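Pbp related beta-lactamase (Pyrococcus abyssi, PDB 2QMI) probably cleaves peptides as a serine hydrolase of the penicillin-binding protein and beta-lactamase family, working in a self-compartmentalising octamer. Local coordinates at residues F9-M14 and K36-R41; S25-G30 and M250-D255; G110-G115 and W149-P154; Q225-G230 and G304-Y309; L363-G368 and L408-I413. All blocks are in the same frame, centred on the assembly; numbering follows the deposited sequence.

Contact 1 (F9-M14 and K36-R41); sequences FIVEKM and KGFGYR
Phe38 meets Ile10, Val11 and Met14 where the N-terminal helix 3-16 lies against the edge strand 31-38 of the large antiparallel sheet, a helix-on-sheet layer of the beta-lactamase fold. Helix and strand run nearly the same way, 27° apart, with their axes 10.4 Å from each other. Phe38 CB lies 3.6 Å from Met14 SD. The next atom, CG, is beside the backbone N and anti to the carbonyl carbon (chi1 -59°), which brings the ring to the helix. Ile10 CG2 then stands almost over the centre of that ring, 3.9 Å from its centroid and only 11° off the normal, a clear CH-pi contact. One flank of the ring, at Phe38 CD1, meets Val11 CG2 at 4.1 Å, while at the far end Phe38 CE2 and CZ are each 4.0 Å from Ile10 CD1. All of this is buried. A second subunit closes the region too: its Phe142 packs on Val11, its Pro132 on Met14, and its Glu138 takes a hydrogen bond from Gly39 N. At the C-terminal end of the helix segment Met14 bends at its last torsion, and its CE comes to 3.6 Å from Phe38 O.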
# COMPACT_ATOMS: atom_id res chain seq x y z
N PHE A 9 -39.00 17.97 7.65
CA PHE A 9 -37.69 18.57 7.90
C PHE A 9 -36.79 17.63 8.69
O PHE A 9 -35.63 17.40 8.31
CB PHE A 9 -37.88 19.88 8.68
CG PHE A 9 -36.60 20.42 9.27
CD1 PHE A 9 -35.63 21.01 8.47
CD2 PHE A 9 -36.38 20.35 10.65
CE1 PHE A 9 -34.47 21.52 9.02
CE2 PHE A 9 -35.23 20.86 11.21
CZ PHE A 9 -34.27 21.45 10.40
N ILE A 10 -37.32 17.10 9.78
CA ILE A 10 -36.57 16.20 10.66
C ILE A 10 -36.04 14.95 9.96
O ILE A 10 -34.87 14.61 10.12
CB ILE A 10 -37.44 15.80 11.87
CG1 ILE A 10 -37.67 17.03 12.75
CG2 ILE A 10 -36.76 14.68 12.66
CD1 ILE A 10 -38.69 16.82 13.87
N VAL A 11 -36.89 14.28 9.18
CA VAL A 11 -36.47 13.07 8.49
C VAL A 11 -35.43 13.33 7.40
O VAL A 11 -34.59 12.47 7.11
CB VAL A 11 -37.68 12.35 7.89
CG1 VAL A 11 -37.23 11.15 7.06
CG2 VAL A 11 -38.61 11.89 9.00
N GLU A 12 -35.48 14.51 6.80
CA GLU A 12 -34.54 14.87 5.75
C GLU A 12 -33.16 15.18 6.35
O GLU A 12 -32.13 14.85 5.75
CB GLU A 12 -35.06 16.09 4.96
CG GLU A 12 -36.45 15.87 4.34
CD GLU A 12 -36.89 17.03 3.46
OE1 GLU A 12 -36.91 18.19 3.95
OE2 GLU A 12 -37.21 16.79 2.28
N LYS A 13 -33.15 15.81 7.52
CA LYS A 13 -31.88 16.13 8.17
C LYS A 13 -31.18 14.88 8.68
O LYS A 13 -29.96 14.77 8.57
CB LYS A 13 -32.10 17.12 9.33
CG LYS A 13 -32.35 18.54 8.86
CD LYS A 13 -31.20 19.03 7.98
CE LYS A 13 -31.46 20.40 7.39
NZ LYS A 13 -30.38 20.78 6.44
N MET A 14 -31.96 13.95 9.23
CA MET A 14 -31.39 12.70 9.75
C MET A 14 -30.78 11.88 8.61
O MET A 14 -29.71 11.29 8.77
CB MET A 14 -32.48 11.89 10.47
CG MET A 14 -32.96 12.53 11.77
SD MET A 14 -34.30 11.62 12.60
CE MET A 14 -33.34 10.42 13.52
N LYS A 36 -42.76 13.01 19.92
CA LYS A 36 -42.53 11.98 18.93
C LYS A 36 -41.06 11.59 18.84
O LYS A 36 -40.17 12.39 19.15
CB LYS A 36 -43.03 12.47 17.57
CG LYS A 36 -43.11 11.41 16.49
CD LYS A 36 -44.03 11.85 15.34
CE LYS A 36 -45.49 11.91 15.78
NZ LYS A 36 -46.44 12.25 14.67
N GLY A 37 -40.83 10.35 18.42
CA GLY A 37 -39.48 9.85 18.26
C GLY A 37 -39.28 9.51 16.79
O GLY A 37 -40.25 9.19 16.10
N PHE A 38 -38.04 9.59 16.32
CA PHE A 38 -37.70 9.30 14.93
C PHE A 38 -36.46 8.43 14.85
O PHE A 38 -35.55 8.56 15.68
CB PHE A 38 -37.42 10.59 14.15
CG PHE A 38 -38.57 11.55 14.14
CD1 PHE A 38 -39.37 11.68 13.01
CD2 PHE A 38 -38.85 12.34 15.25
CE1 PHE A 38 -40.44 12.58 12.99
CE2 PHE A 38 -39.91 13.23 15.25
CZ PHE A 38 -40.71 13.36 14.11
N GLY A 39 -36.41 7.55 13.85
CA GLY A 39 -35.25 6.69 13.69
C GLY A 39 -35.13 5.62 14.76
O GLY A 39 -36.08 5.29 15.45
N TYR A 40 -33.92 5.09 14.90
CA TYR A 40 -33.68 4.02 15.86
C TYR A 40 -32.88 4.48 17.08
O TYR A 40 -31.97 5.31 16.97
CB TYR A 40 -32.95 2.87 15.14
CG TYR A 40 -33.76 2.24 14.02
CD1 TYR A 40 -34.58 1.15 14.26
CD2 TYR A 40 -33.73 2.77 12.73
CE1 TYR A 40 -35.37 0.60 13.25
CE2 TYR A 40 -34.51 2.22 11.70
CZ TYR A 40 -35.33 1.14 11.98
OH TYR A 40 -36.15 0.61 11.00
N ARG A 41 -33.25 3.97 18.25
CA ARG A 41 -32.51 4.30 19.47
C ARG A 41 -31.32 3.33 19.55
O ARG A 41 -30.34 3.57 20.26
CB ARG A 41 -33.41 4.18 20.71
CG ARG A 41 -33.93 2.79 21.06
CD ARG A 41 -34.69 2.87 22.39
NE ARG A 41 -35.14 1.58 22.91
CZ ARG A 41 -36.27 0.97 22.59
NH1 ARG A 41 -36.57 -0.20 23.13
NH2 ARG A 41 -37.12 1.52 21.73

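Contact 2 (S25-G30 and M250-D255)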
# COMPACT_ATOMS: atom_id res chain seq x y z
N SER A 25 -40.23 16.87 22.21
CA SER A 25 -41.51 17.12 22.88
C SER A 25 -41.76 18.63 22.80
O SER A 25 -40.81 19.42 22.84
CB SER A 25 -41.47 16.65 24.33
OG SER A 25 -40.48 17.33 25.08
N ILE A 26 -43.02 19.02 22.64
CA ILE A 26 -43.36 20.44 22.54
C ILE A 26 -44.38 20.85 23.59
O ILE A 26 -45.38 20.16 23.81
CB ILE A 26 -43.96 20.79 21.16
CG1 ILE A 26 -43.03 20.32 20.05
CG2 ILE A 26 -44.14 22.30 21.05
CD1 ILE A 26 -43.54 20.69 18.66
N ILE A 27 -44.12 21.99 24.23
CA ILE A 27 -45.00 22.52 25.26
C ILE A 27 -45.68 23.81 24.82
O ILE A 27 -45.01 24.79 24.47
CB ILE A 27 -44.23 22.87 26.55
CG1 ILE A 27 -43.29 21.74 26.94
CG2 ILE A 27 -45.22 23.14 27.68
CD1 ILE A 27 -42.43 22.08 28.13
N LYS A 28 -47.01 23.80 24.85
CA LYS A 28 -47.83 24.95 24.49
C LYS A 28 -48.49 25.31 25.82
O LYS A 28 -49.40 24.62 26.28
CB LYS A 28 -48.90 24.56 23.48
CG LYS A 28 -49.73 25.72 22.93
CD LYS A 28 -49.11 26.29 21.67
CE LYS A 28 -50.07 27.23 20.95
NZ LYS A 28 -50.50 28.38 21.80
N ASP A 29 -48.00 26.40 26.42
CA ASP A 29 -48.46 26.88 27.73
C ASP A 29 -48.34 25.83 28.84
O ASP A 29 -47.23 25.61 29.38
CB ASP A 29 -49.89 27.49 27.66
CG ASP A 29 -50.92 26.56 27.06
OD1 ASP A 29 -51.23 25.51 27.66
OD2 ASP A 29 -51.45 26.89 25.97
N GLY A 30 -49.43 25.16 29.19
CA GLY A 30 -49.36 24.18 30.27
C GLY A 30 -49.55 22.73 29.89
O GLY A 30 -49.95 21.91 30.72
N MET A 250 -41.95 23.84 34.66
CA MET A 250 -41.68 24.58 35.88
C MET A 250 -41.21 26.00 35.58
O MET A 250 -41.74 26.97 36.14
CB MET A 250 -40.61 23.86 36.70
CG MET A 250 -40.42 24.47 38.08
SD MET A 250 -38.75 24.28 38.70
CE MET A 250 -37.92 25.57 37.76
N TYR A 251 -40.22 26.14 34.70
CA TYR A 251 -39.71 27.46 34.36
C TYR A 251 -40.78 28.32 33.68
O TYR A 251 -41.00 29.47 34.06
CB TYR A 251 -38.48 27.34 33.44
CG TYR A 251 -37.26 26.73 34.11
CD1 TYR A 251 -36.48 27.46 35.01
CD2 TYR A 251 -36.88 25.41 33.84
CE1 TYR A 251 -35.36 26.89 35.63
CE2 TYR A 251 -35.77 24.83 34.45
CZ TYR A 251 -35.02 25.57 35.35
OH TYR A 251 -33.95 24.98 35.98
N ILE A 252 -41.44 27.75 32.68
CA ILE A 252 -42.48 28.49 31.96
C ILE A 252 -43.55 29.06 32.88
O ILE A 252 -43.76 30.28 32.92
CB ILE A 252 -43.17 27.58 30.90
CG1 ILE A 252 -42.17 27.19 29.82
CG2 ILE A 252 -44.37 28.31 30.29
CD1 ILE A 252 -42.65 26.04 28.95
N GLU A 253 -44.24 28.18 33.61
CA GLU A 253 -45.31 28.59 34.51
C GLU A 253 -44.76 29.19 35.80
O GLU A 253 -45.51 29.43 36.75
CB GLU A 253 -46.19 27.38 34.83
CG GLU A 253 -46.61 26.58 33.60
CD GLU A 253 -47.47 25.38 33.94
OE1 GLU A 253 -47.09 24.61 34.86
OE2 GLU A 253 -48.52 25.19 33.29
N ARG A 254 -43.46 29.43 35.81
CA ARG A 254 -42.77 29.99 36.96
C ARG A 254 -43.34 29.42 38.24
O ARG A 254 -43.65 30.16 39.19
CB ARG A 254 -42.88 31.51 36.93
CG ARG A 254 -42.42 32.11 35.61
CD ARG A 254 -42.05 33.57 35.76
NE ARG A 254 -41.46 34.14 34.55
CZ ARG A 254 -40.51 33.56 33.82
NH1 ARG A 254 -40.02 32.36 34.15
NH2 ARG A 254 -40.01 34.20 32.77
N ASP A 255 -43.49 28.10 38.25
CA ASP A 255 -44.00 27.37 39.40
C ASP A 255 -42.95 27.41 40.52
O ASP A 255 -41.75 27.37 40.26
CB ASP A 255 -44.31 25.93 38.98
CG ASP A 255 -43.84 24.91 39.98
OD1 ASP A 255 -42.61 24.83 40.21
OD2 ASP A 255 -44.70 24.20 40.55
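Ile252, which ends helix 241-252, and Glu253 just after it come up against the end of strand 21-28 and the turn that follows, with CA atoms 7.5 Å apart for Asp29 and Ile252. The helix finishes in a Schellman motif: Arg254, with positive phi, is its C-prime residue, Asp255 N bonds to Met250 O and Arg254 N to Tyr251 O. This is the helix-on-sheet packing of the beta-lactamase fold, at the hairpin turn that leads from strand 21-28 into strand 31-38. No hydrogen bond joins the two segments; the contact is carried by carbon atoms and one carboxylate. In the buried half, two isoleucines meet obliquely. Ile252 CD1 faces both methyls of its partner, 4.0 Å from Ile27 CD1 and 4.1 Å from Ile27 CG2. The other branch of Ile252, CG2, is anti to its own backbone N and faces the strand end, 4.0 Å from Asp29 O. Further out the contact becomes polar and partly exposed. Glu253 runs extended beyond CG, carrying its carboxylate to the turn. Lys249 forms a salt bridge with that carboxylate and also donates to Gly30 O, so one ammonium group ties the helix end to the turn. Of the two carboxylate oxygens, it is Glu253 OE2 that lies 3.3 Å from Gly30 CA.

Contact 3 (G110-G115 and W149-P154)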
# COMPACT_ATOMS: atom_id res chain seq x y z
N GLY A 110 -12.47 33.88 35.25
CA GLY A 110 -11.29 34.47 34.65
C GLY A 110 -10.31 33.39 34.21
O GLY A 110 -9.28 33.67 33.61
N ILE A 111 -10.66 32.15 34.53
CA ILE A 111 -9.83 31.00 34.18
C ILE A 111 -10.35 30.35 32.91
O ILE A 111 -11.48 29.86 32.86
CB ILE A 111 -9.85 29.96 35.31
CG1 ILE A 111 -9.42 30.62 36.62
CG2 ILE A 111 -8.92 28.81 34.98
CD1 ILE A 111 -9.59 29.74 37.84
N PRO A 112 -9.54 30.35 31.84
CA PRO A 112 -10.02 29.73 30.61
C PRO A 112 -10.17 28.22 30.80
O PRO A 112 -9.63 27.64 31.74
CB PRO A 112 -8.95 30.11 29.59
CG PRO A 112 -7.71 30.20 30.43
CD PRO A 112 -8.18 30.89 31.68
N SER A 113 -10.92 27.60 29.89
CA SER A 113 -11.19 26.19 29.96
C SER A 113 -9.99 25.27 30.05
O SER A 113 -8.93 25.52 29.46
CB SER A 113 -12.04 25.77 28.76
OG SER A 113 -12.08 24.36 28.63
N LEU A 114 -10.16 24.20 30.81
CA LEU A 114 -9.13 23.19 30.92
C LEU A 114 -9.74 22.22 29.90
O LEU A 114 -10.95 22.13 29.79
CB LEU A 114 -9.12 22.58 32.33
CG LEU A 114 -9.23 23.51 33.56
CD1 LEU A 114 -9.17 22.66 34.84
CD2 LEU A 114 -8.11 24.55 33.55
N GLY A 115 -8.93 21.52 29.13
CA GLY A 115 -9.52 20.60 28.16
C GLY A 115 -10.02 19.33 28.82
O GLY A 115 -10.10 18.29 28.17
N TRP A 149 -3.83 29.29 35.87
CA TRP A 149 -4.28 29.28 34.49
C TRP A 149 -5.05 30.56 34.11
O TRP A 149 -5.14 30.91 32.93
CB TRP A 149 -5.16 28.05 34.27
CG TRP A 149 -5.41 27.68 32.84
CD1 TRP A 149 -6.62 27.60 32.22
CD2 TRP A 149 -4.44 27.25 31.88
NE1 TRP A 149 -6.47 27.14 30.94
CE2 TRP A 149 -5.14 26.91 30.71
CE3 TRP A 149 -3.04 27.10 31.90
CZ2 TRP A 149 -4.49 26.45 29.55
CZ3 TRP A 149 -2.40 26.64 30.76
CH2 TRP A 149 -3.12 26.31 29.60
N ALA A 150 -5.59 31.25 35.11
CA ALA A 150 -6.36 32.47 34.92
C ALA A 150 -5.66 33.48 34.01
O ALA A 150 -4.43 33.55 33.97
CB ALA A 150 -6.67 33.11 36.26
N VAL A 151 -6.46 34.27 33.28
CA VAL A 151 -5.92 35.28 32.37
C VAL A 151 -6.54 36.65 32.64
O VAL A 151 -6.00 37.67 32.22
CB VAL A 151 -6.17 34.89 30.91
CG1 VAL A 151 -5.44 33.60 30.60
CG2 VAL A 151 -7.67 34.74 30.67
N ALA A 152 -7.68 36.66 33.34
CA ALA A 152 -8.35 37.92 33.68
C ALA A 152 -8.88 37.82 35.11
O ALA A 152 -8.94 36.73 35.68
CB ALA A 152 -9.50 38.19 32.69
N LYS A 153 -9.27 38.96 35.68
CA LYS A 153 -9.82 38.98 37.04
C LYS A 153 -11.23 38.42 37.00
O LYS A 153 -11.90 38.50 35.98
CB LYS A 153 -9.88 40.41 37.59
CG LYS A 153 -8.54 41.04 37.90
CD LYS A 153 -8.68 42.48 38.38
CE LYS A 153 -7.32 43.14 38.52
NZ LYS A 153 -7.42 44.60 38.83
N PRO A 154 -11.69 37.84 38.11
CA PRO A 154 -13.03 37.27 38.18
C PRO A 154 -14.10 38.27 37.73
O PRO A 154 -14.11 39.42 38.16
CB PRO A 154 -13.17 36.92 39.66
CG PRO A 154 -11.78 36.51 40.03
CD PRO A 154 -10.95 37.58 39.36
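Pro112 is the main bump here, and Trp149 supplies much of the surface it presses on. Two irregular loops, 110-115 and 149-154, run past each other in nearly opposite directions, 161° apart. The proline ring pushes CG up to the CD1–NE1 bond of the indole, 3.3 Å from Trp149 CD1, while Pro112 CD touches Trp149 O and both methyls of Val151, CG1 and CG2 each at 4.0 Å. Trp149 CG stands anti to its backbone N (chi1 -164°), which brings it within 4.2 Å of Pro112 CG. Around the pyrrole part of the indole sit three more bumps: Ile111 CG2 at the ring edge, Leu114 CD2 3.6 Å from Trp149 CD1 as the two side chains slide past in opposite directions, and Ser113 O, which accepts from Trp149 NE1 at 3.3 Å, with NE1 above the plane of the Ser113 carbonyl. Ile111 uses its other branch too, CG1 resting on Ala150 CB at 3.7 Å. The hollow at the far end belongs to Gly110, which, having no side chain, lets Ala152 O approach its CA to 3.4 Å. Gly110 O takes the nearly straight bond from Val151 N (2.9 Å) and a weaker one from Ala152 N. Arg443 of a fourth subunit makes a cation-pi contact with Trp149 and bonds to its O. These two loops lie in the helical part of the beta-lactamase fold, where the Ser113 side chain comes near, without touching, what looks like the SxxK active site.

Contact 4 (Q225-G230 and G304-Y309); sequences QPFPYG and GSVGMY
Met308 and Pro228 reach toward each other tip to tip at the turn of the hairpin formed by strands 297-305 and 310-316 of the central sheet, with an inverse gamma turn centred on Pro228 facing it. The hairpin turn is fastened by Val306 N bonding to Tyr309 O at 3.0 Å. The tight part is made of sulfur and rings. Met308 SD lies 3.5 Å from Pro228 CD, and CG of the same methionine, held between backbone N and carbonyl carbon (chi1 76°), touches Gln225 O at 3.4 Å. Next to it, Phe227 and Tyr309 cross at about a right angle: Tyr309 CE2 comes to the edge of the Phe227 ring in its plane, 3.8 Å from Phe227 CD1. One face of that phenyl ring is covered by its neighbour, Pro228 CD.

Packing thins toward Pro226 and the end of the Gln225 side chain, which leads away. A fifth subunit meets this side, its Arg46 donating to Pro226 O and Phe227 O. At Val306 the approach is also slacker, with Phe227 CE1 and Val306 CG2 4.3 Å apart. Tyr309 OH has its main partner in Ala211 O. A water also bridges the segments, accepting from Phe227 N at 3.1 Å and donating weakly to Tyr309 OH at 3.3 Å.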
# COMPACT_ATOMS: atom_id res chain seq x y z
N GLN A 225 -21.37 3.64 20.97
CA GLN A 225 -20.56 4.00 22.13
C GLN A 225 -21.47 4.20 23.32
O GLN A 225 -22.44 4.97 23.26
CB GLN A 225 -19.78 5.30 21.85
CG GLN A 225 -18.67 5.15 20.83
CD GLN A 225 -17.42 4.53 21.41
OE1 GLN A 225 -17.45 3.91 22.47
NE2 GLN A 225 -16.31 4.68 20.70
N PRO A 226 -21.18 3.52 24.44
CA PRO A 226 -21.99 3.64 25.66
C PRO A 226 -21.75 4.98 26.35
O PRO A 226 -20.74 5.64 26.12
CB PRO A 226 -21.51 2.46 26.52
CG PRO A 226 -20.92 1.49 25.50
CD PRO A 226 -20.21 2.42 24.56
N PHE A 227 -22.69 5.39 27.20
CA PHE A 227 -22.56 6.64 27.93
C PHE A 227 -21.23 6.66 28.68
O PHE A 227 -20.77 5.61 29.15
CB PHE A 227 -23.71 6.79 28.94
CG PHE A 227 -23.75 8.13 29.60
CD1 PHE A 227 -24.34 9.22 28.97
CD2 PHE A 227 -23.15 8.33 30.84
CE1 PHE A 227 -24.32 10.48 29.55
CE2 PHE A 227 -23.12 9.58 31.43
CZ PHE A 227 -23.71 10.66 30.79
N PRO A 228 -20.58 7.83 28.79
CA PRO A 228 -19.30 7.89 29.50
C PRO A 228 -19.51 8.18 30.99
O PRO A 228 -19.21 9.28 31.48
CB PRO A 228 -18.57 9.02 28.79
CG PRO A 228 -19.69 9.98 28.54
CD PRO A 228 -20.81 9.09 28.05
N TYR A 229 -20.03 7.19 31.71
CA TYR A 229 -20.30 7.30 33.14
C TYR A 229 -19.09 7.80 33.92
O TYR A 229 -18.00 7.24 33.82
CB TYR A 229 -20.75 5.95 33.69
CG TYR A 229 -22.12 5.55 33.19
CD1 TYR A 229 -23.27 6.21 33.63
CD2 TYR A 229 -22.26 4.52 32.26
CE1 TYR A 229 -24.53 5.85 33.15
CE2 TYR A 229 -23.50 4.15 31.78
CZ TYR A 229 -24.63 4.82 32.22
OH TYR A 229 -25.86 4.44 31.74
N GLY A 230 -19.32 8.86 34.69
CA GLY A 230 -18.27 9.45 35.51
C GLY A 230 -18.50 10.93 35.75
O GLY A 230 -18.22 11.44 36.82
N GLY A 304 -26.39 20.58 24.97
CA GLY A 304 -25.57 19.63 25.69
C GLY A 304 -24.95 18.60 24.78
O GLY A 304 -25.56 18.18 23.79
N SER A 305 -23.74 18.18 25.10
CA SER A 305 -23.07 17.18 24.29
C SER A 305 -22.06 16.35 25.07
O SER A 305 -21.25 16.89 25.83
CB SER A 305 -22.36 17.83 23.11
OG SER A 305 -21.59 16.87 22.42
N VAL A 306 -22.11 15.04 24.90
CA VAL A 306 -21.16 14.16 25.55
C VAL A 306 -20.50 13.30 24.47
O VAL A 306 -19.96 12.22 24.75
CB VAL A 306 -21.84 13.26 26.62
CG1 VAL A 306 -21.92 14.01 27.93
CG2 VAL A 306 -23.23 12.88 26.17
N GLY A 307 -20.54 13.80 23.24
CA GLY A 307 -19.94 13.08 22.13
C GLY A 307 -20.91 12.17 21.40
O GLY A 307 -21.27 12.45 20.26
N MET A 308 -21.32 11.08 22.04
CA MET A 308 -22.24 10.14 21.40
C MET A 308 -23.72 10.47 21.63
O MET A 308 -24.58 9.81 21.08
CB MET A 308 -21.95 8.71 21.86
CG MET A 308 -22.44 8.36 23.26
SD MET A 308 -21.43 9.04 24.57
CE MET A 308 -22.15 10.49 24.81
N TYR A 309 -24.00 11.48 22.46
CA TYR A 309 -25.38 11.92 22.73
C TYR A 309 -25.33 13.44 22.75
O TYR A 309 -24.36 14.01 23.22
CB TYR A 309 -25.89 11.46 24.11
CG TYR A 309 -26.04 9.98 24.35
CD1 TYR A 309 -27.05 9.23 23.74
CD2 TYR A 309 -25.19 9.33 25.24
CE1 TYR A 309 -27.20 7.86 24.02
CE2 TYR A 309 -25.33 7.97 25.52
CZ TYR A 309 -26.33 7.24 24.91
OH TYR A 309 -26.43 5.90 25.20
O HOH W 1 -25.22 3.60 27.27

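Contact 5 (L363-G368 and L408-I413)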
# COMPACT_ATOMS: atom_id res chain seq x y z
N LEU A 363 -25.55 27.52 0.28
CA LEU A 363 -24.16 27.10 0.10
C LEU A 363 -24.05 25.75 -0.60
O LEU A 363 -23.10 25.52 -1.35
CB LEU A 363 -23.45 27.02 1.44
CG LEU A 363 -23.18 28.36 2.13
CD1 LEU A 363 -22.74 28.11 3.58
CD2 LEU A 363 -22.12 29.14 1.35
N LYS A 364 -25.01 24.85 -0.36
CA LYS A 364 -24.97 23.54 -1.00
C LYS A 364 -24.98 23.67 -2.51
O LYS A 364 -24.46 22.81 -3.22
CB LYS A 364 -26.16 22.67 -0.58
CG LYS A 364 -26.01 21.91 0.73
CD LYS A 364 -26.83 20.61 0.70
CE LYS A 364 -26.90 19.90 2.05
NZ LYS A 364 -27.85 20.56 2.99
N LYS A 365 -25.59 24.74 -3.00
CA LYS A 365 -25.69 24.98 -4.44
C LYS A 365 -24.34 25.30 -5.10
O LYS A 365 -24.16 25.10 -6.30
CB LYS A 365 -26.64 26.15 -4.71
CG LYS A 365 -28.05 26.01 -4.15
CD LYS A 365 -28.88 27.22 -4.61
CE LYS A 365 -30.31 27.21 -4.07
NZ LYS A 365 -31.03 28.46 -4.51
N VAL A 366 -23.41 25.81 -4.31
CA VAL A 366 -22.11 26.22 -4.81
C VAL A 366 -21.06 25.11 -4.92
O VAL A 366 -20.02 25.30 -5.55
CB VAL A 366 -21.59 27.40 -3.93
CG1 VAL A 366 -20.09 27.40 -3.83
CG2 VAL A 366 -22.07 28.71 -4.52
N GLU A 367 -21.34 23.95 -4.33
CA GLU A 367 -20.40 22.83 -4.40
C GLU A 367 -20.49 22.16 -5.76
O GLU A 367 -21.56 22.13 -6.38
CB GLU A 367 -20.70 21.80 -3.31
CG GLU A 367 -20.63 22.33 -1.88
CD GLU A 367 -20.94 21.26 -0.84
OE1 GLU A 367 -21.97 20.57 -1.01
OE2 GLU A 367 -20.15 21.11 0.12
N GLY A 368 -19.37 21.61 -6.21
CA GLY A 368 -19.31 20.95 -7.50
C GLY A 368 -17.98 21.15 -8.21
O GLY A 368 -17.00 21.60 -7.61
N LEU A 408 -24.78 36.65 1.37
CA LEU A 408 -25.54 35.49 0.92
C LEU A 408 -26.97 35.82 0.51
O LEU A 408 -27.71 36.47 1.25
CB LEU A 408 -25.62 34.41 2.00
CG LEU A 408 -24.39 33.53 2.21
CD1 LEU A 408 -23.30 34.34 2.89
CD2 LEU A 408 -24.78 32.34 3.06
N GLU A 409 -27.34 35.36 -0.67
CA GLU A 409 -28.66 35.57 -1.21
C GLU A 409 -28.95 34.30 -1.99
O GLU A 409 -28.04 33.51 -2.25
CB GLU A 409 -28.69 36.81 -2.11
CG GLU A 409 -28.33 38.10 -1.35
CD GLU A 409 -28.30 39.35 -2.22
OE1 GLU A 409 -27.61 39.35 -3.25
OE2 GLU A 409 -28.97 40.35 -1.85
N GLU A 410 -30.21 34.10 -2.36
CA GLU A 410 -30.65 32.92 -3.10
C GLU A 410 -29.94 32.64 -4.41
O GLU A 410 -29.71 31.49 -4.78
CB GLU A 410 -32.16 33.02 -3.40
CG GLU A 410 -33.07 32.77 -2.22
CD GLU A 410 -33.03 31.33 -1.75
OE1 GLU A 410 -33.09 30.42 -2.62
OE2 GLU A 410 -32.95 31.10 -0.52
N ASP A 411 -29.61 33.71 -5.13
CA ASP A 411 -28.97 33.60 -6.44
C ASP A 411 -27.58 34.19 -6.47
O ASP A 411 -26.94 34.23 -7.53
CB ASP A 411 -29.82 34.38 -7.44
CG ASP A 411 -30.04 35.81 -6.99
OD1 ASP A 411 -30.47 35.98 -5.82
OD2 ASP A 411 -29.77 36.76 -7.76
N PHE A 412 -27.10 34.65 -5.32
CA PHE A 412 -25.79 35.29 -5.27
C PHE A 412 -25.05 35.12 -3.94
O PHE A 412 -25.62 35.37 -2.87
CB PHE A 412 -25.98 36.79 -5.55
CG PHE A 412 -24.71 37.58 -5.61
CD1 PHE A 412 -23.79 37.35 -6.63
CD2 PHE A 412 -24.45 38.56 -4.67
CE1 PHE A 412 -22.61 38.10 -6.70
CE2 PHE A 412 -23.27 39.32 -4.73
CZ PHE A 412 -22.35 39.08 -5.75
N ILE A 413 -23.79 34.71 -4.01
CA ILE A 413 -22.95 34.55 -2.83
C ILE A 413 -21.62 35.25 -3.09
O ILE A 413 -20.91 34.92 -4.04
CB ILE A 413 -22.66 33.06 -2.51
CG1 ILE A 413 -23.96 32.32 -2.21
CG2 ILE A 413 -21.70 32.96 -1.32
CD1 ILE A 413 -23.79 30.83 -2.05
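Glu410 meets Lys365 through two flat groups, its carboxylate and its own carbonyl; carboxylate OE2 is paired with Arg361 of helix 355-364, while OE1 makes a weak bond to Lys365. No ring of the two segments takes part in the contact; Phe428 of strand 422-431 touches both Val366 and Ile413, and Phe412 meets Tyr429 with planes at about 50°. The setting is the eight-stranded antiparallel barrel of the octamerisation domain, where the end of helix 355-364 meets the hairpin joining strands 400-408 and 412-419. The turn of that hairpin is tight, with Glu409 N bonding to Phe412 O at 2.8 Å.

Beside the Lys365-Glu410 pair the contact is greasy. Ile413 is the middle piece: its CG1 stands beside the backbone N and anti to the carbonyl carbon (chi1 -62°), and CD1 at its tip serves two partners. Val366 CG2 is the nearer, at 3.7 Å, and Leu363 CD2, on a side chain crossing at about a right angle, lies 4.1 Å from Ile413 CD1. Leu363 also brushes the strand before the turn, its CG 4.4 Å from Leu408 CD2. Both Leu363 and Val366 continue onto Val388 of strand 387-392, so the chain leaving the helix packs on several strands of the barrel at once.

On the more open side Lys365 stays extended beyond CG, reaching across to the turn. Both of its bonds there are weak: NZ reaches Glu410 O at 3.3 Å and, as a long salt bridge, Glu410 OE1 at 3.4 Å.

From the N terminus, contact 1 closes the first loop, bringing strand 31-38 back to helix 3-16. Contact 2 opens inside that loop and closes only at 250-255, so the two cross; both reach neighbouring strands of the central sheet. Contact 3 falls wholly within the long span of contact 2 and joins two loops of the helical part. Contact 4 opens before contact 2 has closed and crosses it, tying 225-230 to the sheet. Contact 5 closes 363-413, joining helix 355-364 to a barrel hairpin about 26 Å from contact 1, centre to centre, yet Lys13 and Lys364 come close, each paired with Glu360. Between subunits, Tyr40 OH hydrogen-bonds to Tyr229 O of a neighbouring subunit.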